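Local coordinates for protein cytosolic phospholipase A2 delta (Homo sapiens, PDB 5IZ5) that hydrolyses the sn-2 ester of glycerophospholipids in a calcium-dependent manner, with a preference for linoleic acid at that position, at residues V161-S166 against F510-L515; L282-G287 against Y497-P502. The protein carries 3 engineered substitutions. All coordinates share one frame; numbering follows the deposited sequence.

Interaction 1 of 2, residues V161-S166 against F510-L515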
ATOM      1  N   VAL B 161       7.527  -9.649  12.849  1.00 42.22           N
ATOM      2  CA  VAL B 161       7.999 -10.981  13.215  1.00 41.90           C
ATOM      3  C   VAL B 161       7.212 -12.048  12.461  1.00 40.99           C
ATOM      4  O   VAL B 161       5.975 -12.056  12.453  1.00 41.38           O
ATOM      5  CB  VAL B 161       7.807 -11.272  14.718  1.00 43.32           C
ATOM      6  CG1 VAL B 161       8.245 -12.692  15.059  1.00 43.75           C
ATOM      7  CG2 VAL B 161       8.574 -10.272  15.568  1.00 43.57           C
ATOM      8  N   ALA B 162       7.953 -12.954  11.838  1.00 41.01           N
ATOM      9  CA  ALA B 162       7.394 -14.161  11.274  1.00 40.92           C
ATOM     10  C   ALA B 162       7.543 -15.280  12.308  1.00 43.21           C
ATOM     11  O   ALA B 162       8.663 -15.687  12.665  1.00 41.40           O
ATOM     12  CB  ALA B 162       8.114 -14.508   9.993  1.00 41.76           C
ATOM     13  N   ARG B 163       6.407 -15.755  12.810  1.00 42.57           N
ATOM     14  CA  ARG B 163       6.384 -16.833  13.801  1.00 41.18           C
ATOM     15  C   ARG B 163       6.735 -18.145  13.120  1.00 40.20           C
ATOM     16  O   ARG B 163       6.529 -18.289  11.912  1.00 38.27           O
ATOM     17  CB  ARG B 163       4.999 -16.941  14.436  1.00 41.19           C
ATOM     18  CG  ARG B 163       4.515 -15.675  15.133  1.00 41.82           C
ATOM     19  CD  ARG B 163       5.398 -15.307  16.310  1.00 43.61           C
ATOM     20  NE  ARG B 163       5.411 -16.372  17.318  1.00 43.35           N
ATOM     21  CZ  ARG B 163       4.532 -16.505  18.315  1.00 42.16           C
ATOM     22  NH1 ARG B 163       3.545 -15.627  18.482  1.00 42.30           N
ATOM     23  NH2 ARG B 163       4.644 -17.531  19.152  1.00 41.91           N
ATOM     24  N   GLU B 164       7.266 -19.098  13.889  1.00 39.91           N
ATOM     25  CA  GLU B 164       7.575 -20.422  13.340  1.00 42.03           C
ATOM     26  C   GLU B 164       6.286 -21.075  12.851  1.00 41.93           C
ATOM     27  O   GLU B 164       5.277 -21.051  13.550  1.00 42.06           O
ATOM     28  CB  GLU B 164       8.241 -21.313  14.394  1.00 42.70           C
ATOM     29  CG  GLU B 164       8.775 -22.618  13.825  1.00 43.52           C
ATOM     30  CD  GLU B 164       9.397 -23.520  14.881  1.00 45.13           C
ATOM     31  OE1 GLU B 164       9.372 -24.749  14.687  1.00 47.84           O
ATOM     32  OE2 GLU B 164       9.921 -23.016  15.900  1.00 43.30           O
ATOM     33  N   LEU B 165       6.320 -21.637  11.648  1.00 44.54           N
ATOM     34  CA  LEU B 165       5.117 -22.182  11.018  1.00 48.90           C
ATOM     35  C   LEU B 165       5.260 -23.683  10.850  1.00 49.77           C
ATOM     36  O   LEU B 165       6.290 -24.165  10.376  1.00 50.49           O
ATOM     37  CB  LEU B 165       4.866 -21.544   9.643  1.00 50.47           C
ATOM     38  CG  LEU B 165       3.431 -21.156   9.285  1.00 52.59           C
ATOM     39  CD1 LEU B 165       2.886 -20.154  10.287  1.00 55.22           C
ATOM     40  CD2 LEU B 165       3.402 -20.577   7.886  1.00 53.94           C
ATOM     41  N   SER B 166       4.219 -24.408  11.247  1.00 51.73           N
ATOM     42  CA  SER B 166       4.103 -25.824  10.945  1.00 53.18           C
ATOM     43  C   SER B 166       3.082 -26.031   9.835  1.00 53.99           C
ATOM     44  O   SER B 166       2.180 -25.215   9.631  1.00 53.35           O
ATOM     45  CB  SER B 166       3.696 -26.604  12.190  1.00 53.30           C
ATOM     46  OG  SER B 166       4.686 -26.485  13.197  1.00 53.68           O
ATOM     47  N   PHE B 510      -1.238 -14.339   1.117  1.00 35.26           N
ATOM     48  CA  PHE B 510      -0.110 -14.682   1.951  1.00 34.92           C
ATOM     49  C   PHE B 510      -0.567 -15.017   3.348  1.00 35.58           C
ATOM     50  O   PHE B 510      -1.644 -14.595   3.782  1.00 36.51           O
ATOM     51  CB  PHE B 510       0.851 -13.491   2.058  1.00 35.12           C
ATOM     52  CG  PHE B 510       1.580 -13.167   0.782  1.00 34.27           C
ATOM     53  CD1 PHE B 510       2.906 -13.546   0.609  1.00 34.99           C
ATOM     54  CD2 PHE B 510       0.953 -12.469  -0.238  1.00 34.84           C
ATOM     55  CE1 PHE B 510       3.584 -13.235  -0.555  1.00 33.80           C
ATOM     56  CE2 PHE B 510       1.630 -12.152  -1.406  1.00 34.48           C
ATOM     57  CZ  PHE B 510       2.948 -12.536  -1.559  1.00 34.38           C
ATOM     58  N   PHE B 511       0.280 -15.761   4.057  1.00 37.10           N
ATOM     59  CA  PHE B 511       0.120 -15.971   5.487  1.00 36.41           C
ATOM     60  C   PHE B 511       1.483 -16.142   6.159  1.00 36.46           C
ATOM     61  O   PHE B 511       2.285 -16.995   5.777  1.00 36.87           O
ATOM     62  CB  PHE B 511      -0.743 -17.192   5.773  1.00 37.55           C
ATOM     63  CG  PHE B 511      -0.904 -17.472   7.240  1.00 37.18           C
ATOM     64  CD1 PHE B 511      -0.277 -18.566   7.831  1.00 38.90           C
ATOM     65  CD2 PHE B 511      -1.650 -16.620   8.036  1.00 38.00           C
ATOM     66  CE1 PHE B 511      -0.412 -18.813   9.189  1.00 38.42           C
ATOM     67  CE2 PHE B 511      -1.792 -16.859   9.396  1.00 38.97           C
ATOM     68  CZ  PHE B 511      -1.168 -17.955   9.971  1.00 38.92           C
ATOM     69  N   MET B 512       1.735 -15.320   7.170  1.00 37.09           N
ATOM     70  CA  MET B 512       2.996 -15.335   7.913  1.00 38.42           C
ATOM     71  C   MET B 512       4.216 -15.267   6.990  1.00 38.22           C
ATOM     72  O   MET B 512       5.224 -15.946   7.215  1.00 36.82           O
ATOM     73  CB  MET B 512       3.073 -16.569   8.816  1.00 39.77           C
ATOM     74  CG  MET B 512       4.065 -16.456   9.961  1.00 39.77           C
ATOM     75  SD  MET B 512       3.524 -15.310  11.215  1.00 40.70           S
ATOM     76  CE  MET B 512       2.185 -16.230  11.975  1.00 41.09           C
ATOM     77  N   GLY B 513       4.114 -14.441   5.950  1.00 37.60           N
ATOM     78  CA  GLY B 513       5.224 -14.216   5.046  1.00 38.04           C
ATOM     79  C   GLY B 513       5.356 -15.243   3.948  1.00 38.74           C
ATOM     80  O   GLY B 513       6.190 -15.064   3.061  1.00 38.01           O
ATOM     81  N   ARG B 514       4.548 -16.307   3.995  1.00 39.95           N
ATOM     82  CA  ARG B 514       4.549 -17.334   2.948  1.00 40.71           C
ATOM     83  C   ARG B 514       3.444 -17.095   1.930  1.00 40.63           C
ATOM     84  O   ARG B 514       2.345 -16.655   2.266  1.00 39.30           O
ATOM     85  CB  ARG B 514       4.357 -18.739   3.529  1.00 41.97           C
ATOM     86  CG  ARG B 514       5.613 -19.358   4.116  1.00 44.46           C
ATOM     87  CD  ARG B 514       5.806 -18.971   5.563  1.00 46.23           C
ATOM     88  NE  ARG B 514       6.884 -19.722   6.194  1.00 47.69           N
ATOM     89  CZ  ARG B 514       7.341 -19.492   7.421  1.00 49.72           C
ATOM     90  NH1 ARG B 514       6.828 -18.510   8.152  1.00 49.95           N
ATOM     91  NH2 ARG B 514       8.324 -20.239   7.918  1.00 51.51           N
ATOM     92  N   LEU B 515       3.749 -17.412   0.681  1.00 40.04           N
ATOM     93  CA  LEU B 515       2.772 -17.337  -0.391  1.00 41.62           C
ATOM     94  C   LEU B 515       1.776 -18.490  -0.249  1.00 41.95           C
ATOM     95  O   LEU B 515       2.174 -19.648  -0.262  1.00 42.13           O
ATOM     96  CB  LEU B 515       3.496 -17.406  -1.733  1.00 41.85           C
ATOM     97  CG  LEU B 515       2.629 -17.446  -2.986  1.00 41.77           C
ATOM     98  CD1 LEU B 515       1.862 -16.143  -3.143  1.00 42.46           C
ATOM     99  CD2 LEU B 515       3.508 -17.720  -4.195  1.00 41.99           C
TER
HETATM  100  O   HOH W   1       8.247 -18.175  10.167  1.00 45.58           O
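This is a buried packing contact in which Met512 and Arg514, from a beta hairpin of the catalytic part, meet Arg163 and Leu165 near the start of strand 160-172, at the break where Arg163 and Glu164 interrupt it. The strand probably belongs to a second C2-like domain. The bent Met512 chain crosses that of Arg163 obliquely. Met512 CG is anti to its backbone N (chi1 -160°) and lies 3.6 Å from Arg163 O. Further out, Arg163 N gives a weak hydrogen bond to Met512 SD at 3.3 Å. The guanidinium of Arg163 leads away to a salt bridge with Glu152. Leu165 divides its branches: CD1 meets Phe511 CE1 at 3.7 Å, and CD2 meets Arg514 CD at 3.7 Å. Leu165 CB sits 3.8 Å above the centre of one face of the Arg514 guanidinium. Arg514 NH1 bonds to Met512 O at 3.2 Å, in the carbonyl plane, and NH2 bonds to Pro279 O. An alanine at Arg514 would probably leave the carbonyls of Met512 and Pro279 without these donors and open a gap beside Leu165. Backbone bonds in both directions between Phe511 and Arg514 close the tip: a two-residue beta hairpin with a type I' turn.

Interaction 2 of 2, residues L282-G287 against Y497-P502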
ATOM      1  N   LEU B 282      10.640 -17.290   3.275  1.00 53.77           N
ATOM      2  CA  LEU B 282       9.554 -16.343   3.141  1.00 49.02           C
ATOM      3  C   LEU B 282       9.503 -15.799   1.732  1.00 45.52           C
ATOM      4  O   LEU B 282      10.535 -15.583   1.114  1.00 46.30           O
ATOM      5  CB  LEU B 282       9.818 -15.210   4.130  1.00 48.87           C
ATOM      6  CG  LEU B 282       9.146 -15.263   5.500  1.00 48.04           C
ATOM      7  CD1 LEU B 282       8.903 -16.676   6.028  1.00 48.06           C
ATOM      8  CD2 LEU B 282       9.944 -14.434   6.490  1.00 47.47           C
ATOM      9  N   ALA B 283       8.293 -15.589   1.221  1.00 44.30           N
ATOM     10  CA  ALA B 283       8.101 -14.836  -0.006  1.00 42.54           C
ATOM     11  C   ALA B 283       8.150 -13.333   0.291  1.00 41.37           C
ATOM     12  O   ALA B 283       8.439 -12.530  -0.585  1.00 42.07           O
ATOM     13  CB  ALA B 283       6.783 -15.213  -0.657  1.00 44.05           C
ATOM     14  N   VAL B 284       7.875 -12.954   1.533  1.00 41.06           N
ATOM     15  CA  VAL B 284       7.950 -11.549   1.938  1.00 42.10           C
ATOM     16  C   VAL B 284       9.357 -11.224   2.456  1.00 41.99           C
ATOM     17  O   VAL B 284       9.836 -11.868   3.390  1.00 42.31           O
ATOM     18  CB  VAL B 284       6.878 -11.224   3.008  1.00 41.36           C
ATOM     19  CG1 VAL B 284       6.944  -9.759   3.421  1.00 40.09           C
ATOM     20  CG2 VAL B 284       5.485 -11.555   2.483  1.00 40.90           C
ATOM     21  N   HIS B 285       9.989 -10.217   1.846  1.00 43.35           N
ATOM     22  CA  HIS B 285      11.314  -9.719   2.227  1.00 45.32           C
ATOM     23  C   HIS B 285      11.180  -8.804   3.446  1.00 43.06           C
ATOM     24  O   HIS B 285      10.459  -7.816   3.412  1.00 40.51           O
ATOM     25  CB  HIS B 285      11.950  -8.905   1.072  1.00 50.28           C
ATOM     26  CG  HIS B 285      11.908  -9.582  -0.272  1.00 56.93           C
ATOM     27  ND1 HIS B 285      11.878  -8.874  -1.459  1.00 61.83           N
ATOM     28  CD2 HIS B 285      11.894 -10.893  -0.619  1.00 60.33           C
ATOM     29  CE1 HIS B 285      11.851  -9.720  -2.476  1.00 63.71           C
ATOM     30  NE2 HIS B 285      11.856 -10.950  -1.994  1.00 63.39           N
ATOM     31  N   LEU B 286      11.879  -9.134   4.521  1.00 41.87           N
ATOM     32  CA  LEU B 286      11.844  -8.342   5.738  1.00 43.37           C
ATOM     33  C   LEU B 286      13.184  -7.664   5.964  1.00 46.62           C
ATOM     34  O   LEU B 286      14.171  -8.329   6.248  1.00 50.90           O
ATOM     35  CB  LEU B 286      11.560  -9.253   6.923  1.00 42.89           C
ATOM     36  CG  LEU B 286      10.224  -9.982   6.954  1.00 42.90           C
ATOM     37  CD1 LEU B 286      10.134 -10.744   8.266  1.00 44.28           C
ATOM     38  CD2 LEU B 286       9.031  -9.057   6.787  1.00 43.20           C
ATOM     39  N   GLY B 287      13.214  -6.342   5.875  1.00 46.65           N
ATOM     40  CA  GLY B 287      14.436  -5.589   6.148  1.00 48.09           C
ATOM     41  C   GLY B 287      14.248  -4.130   5.798  1.00 48.24           C
ATOM     42  O   GLY B 287      13.408  -3.804   4.965  1.00 46.63           O
ATOM     43  N   TYR B 497       6.918  -0.774   7.783  1.00 38.66           N
ATOM     44  CA  TYR B 497       7.104  -2.130   8.334  1.00 39.01           C
ATOM     45  C   TYR B 497       8.344  -2.855   7.789  1.00 38.77           C
ATOM     46  O   TYR B 497       8.691  -3.956   8.256  1.00 38.93           O
ATOM     47  CB  TYR B 497       5.869  -2.993   8.068  1.00 38.88           C
ATOM     48  CG  TYR B 497       4.569  -2.470   8.637  1.00 37.24           C
ATOM     49  CD1 TYR B 497       4.325  -2.481  10.000  1.00 38.12           C
ATOM     50  CD2 TYR B 497       3.571  -2.001   7.804  1.00 37.39           C
ATOM     51  CE1 TYR B 497       3.126  -2.005  10.518  1.00 36.96           C
ATOM     52  CE2 TYR B 497       2.371  -1.533   8.302  1.00 36.53           C
ATOM     53  CZ  TYR B 497       2.152  -1.538   9.663  1.00 37.21           C
ATOM     54  OH  TYR B 497       0.962  -1.074  10.166  1.00 36.12           O
ATOM     55  N   GLY B 498       9.004  -2.252   6.800  1.00 38.38           N
ATOM     56  CA  GLY B 498      10.181  -2.856   6.193  1.00 38.35           C
ATOM     57  C   GLY B 498       9.891  -4.223   5.598  1.00 37.29           C
ATOM     58  O   GLY B 498      10.635  -5.175   5.813  1.00 38.33           O
ATOM     59  N   ALA B 499       8.812  -4.306   4.832  1.00 35.52           N
ATOM     60  CA  ALA B 499       8.306  -5.586   4.349  1.00 35.78           C
ATOM     61  C   ALA B 499       7.840  -5.439   2.915  1.00 34.13           C
ATOM     62  O   ALA B 499       7.004  -4.593   2.613  1.00 35.73           O
ATOM     63  CB  ALA B 499       7.173  -6.069   5.242  1.00 36.13           C
ATOM     64  N   PHE B 500       8.388  -6.268   2.036  1.00 33.61           N
ATOM     65  CA  PHE B 500       8.226  -6.096   0.606  1.00 34.51           C
ATOM     66  C   PHE B 500       8.044  -7.435  -0.108  1.00 33.83           C
ATOM     67  O   PHE B 500       8.511  -8.475   0.355  1.00 33.78           O
ATOM     68  CB  PHE B 500       9.458  -5.370   0.039  1.00 36.44           C
ATOM     69  CG  PHE B 500       9.550  -3.911   0.422  1.00 37.23           C
ATOM     70  CD1 PHE B 500       9.184  -2.918  -0.478  1.00 38.58           C
ATOM     71  CD2 PHE B 500      10.029  -3.533   1.667  1.00 37.78           C
ATOM     72  CE1 PHE B 500       9.260  -1.574  -0.128  1.00 39.11           C
ATOM     73  CE2 PHE B 500      10.108  -2.191   2.030  1.00 39.21           C
ATOM     74  CZ  PHE B 500       9.722  -1.210   1.127  1.00 38.17           C
ATOM     75  N   VAL B 501       7.390  -7.394  -1.260  1.00 32.45           N
ATOM     76  CA  VAL B 501       7.317  -8.546  -2.144  1.00 33.25           C
ATOM     77  C   VAL B 501       7.646  -8.110  -3.561  1.00 33.60           C
ATOM     78  O   VAL B 501       7.504  -6.936  -3.895  1.00 36.19           O
ATOM     79  CB  VAL B 501       5.924  -9.204  -2.142  1.00 34.58           C
ATOM     80  CG1 VAL B 501       5.619  -9.803  -0.777  1.00 34.88           C
ATOM     81  CG2 VAL B 501       4.852  -8.209  -2.560  1.00 34.84           C
ATOM     82  N   PRO B 502       8.090  -9.055  -4.402  1.00 34.24           N
ATOM     83  CA  PRO B 502       8.257  -8.714  -5.805  1.00 34.23           C
ATOM     84  C   PRO B 502       6.924  -8.298  -6.419  1.00 34.60           C
ATOM     85  O   PRO B 502       5.878  -8.810  -6.021  1.00 34.73           O
ATOM     86  CB  PRO B 502       8.754 -10.018  -6.445  1.00 34.72           C
ATOM     87  CG  PRO B 502       9.228 -10.879  -5.332  1.00 34.66           C
ATOM     88  CD  PRO B 502       8.478 -10.450  -4.106  1.00 34.77           C
TER
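His285 and Phe500 form an antiparallel hydrogen-bonded pair, and Leu286 and Ala499 beside them form a non-hydrogen-bonded one. His285 N bonds to Phe500 O at 2.7 Å, nearly along the C=O axis. Phe500 N returns a bond to His285 O at 2.9 Å. One step on, Gly287 N reaches Gly498 O at 2.8 Å, with the donor tilted 22° from the carbonyl plane. CA-H groups add to this: Ala499 CA lies 3.2 Å from His285 O, which therefore has both an N-H and a CA-H close to it.

Strand 285-286 is thus added beside strand 499-501, at one end of the mixed sheet of the alpha/beta hydrolase core. On its other side, strand 499-501 pairs with strand 492-494, where Gly498 and Ala499 both face Phe494 in a G1 beta bulge. Gly498 has positive phi there, and a CB on it would come tight against Gly287 O.

His285 and Phe500 point to the same face of the sheet. The exposed His285 has CG anti to its carbonyl carbon (chi1 -49°), which sets CG 3.6 Å from Phe500 O. The ring then passes by Pro502, with CE1 3.8 Å from Pro502 CD. The Phe500 ring makes a cation-pi contact with Arg665. Leu286 and Ala499 point to the other face. There Leu286 CD2 comes to 3.8 Å from Ala499 CB, and Val284 CG1 approaches the same methyl a little less closely. The other branch of Val284 turns to Val501, two residues on from Ala499, where CG2 meets Val501 CG1 at 3.7 Å, the two side chains crossing at a slant. Phe510 touches both valines from the following strand.

Overall arrangement
The two contacts lie side by side, their centres 11 Å apart, and they share a backbone link. Gly513 O of interaction 1 probably accepts hydrogen bonds from Ala283 N at 2.8 Å and Val284 N at 3.1 Å, both of interaction 2. The hairpin that begins with strand 509-511 follows strand 499-501 in the chain. Interaction 1 is wholly buried and joins the catalytic part to strand 160-172, mainly through long side chains, with a weak sulfur bond. Interaction 2 is partly buried and stays within the catalytic part; regular backbone bonds hold it, with small apolar contacts on one face and an exposed histidine on the other.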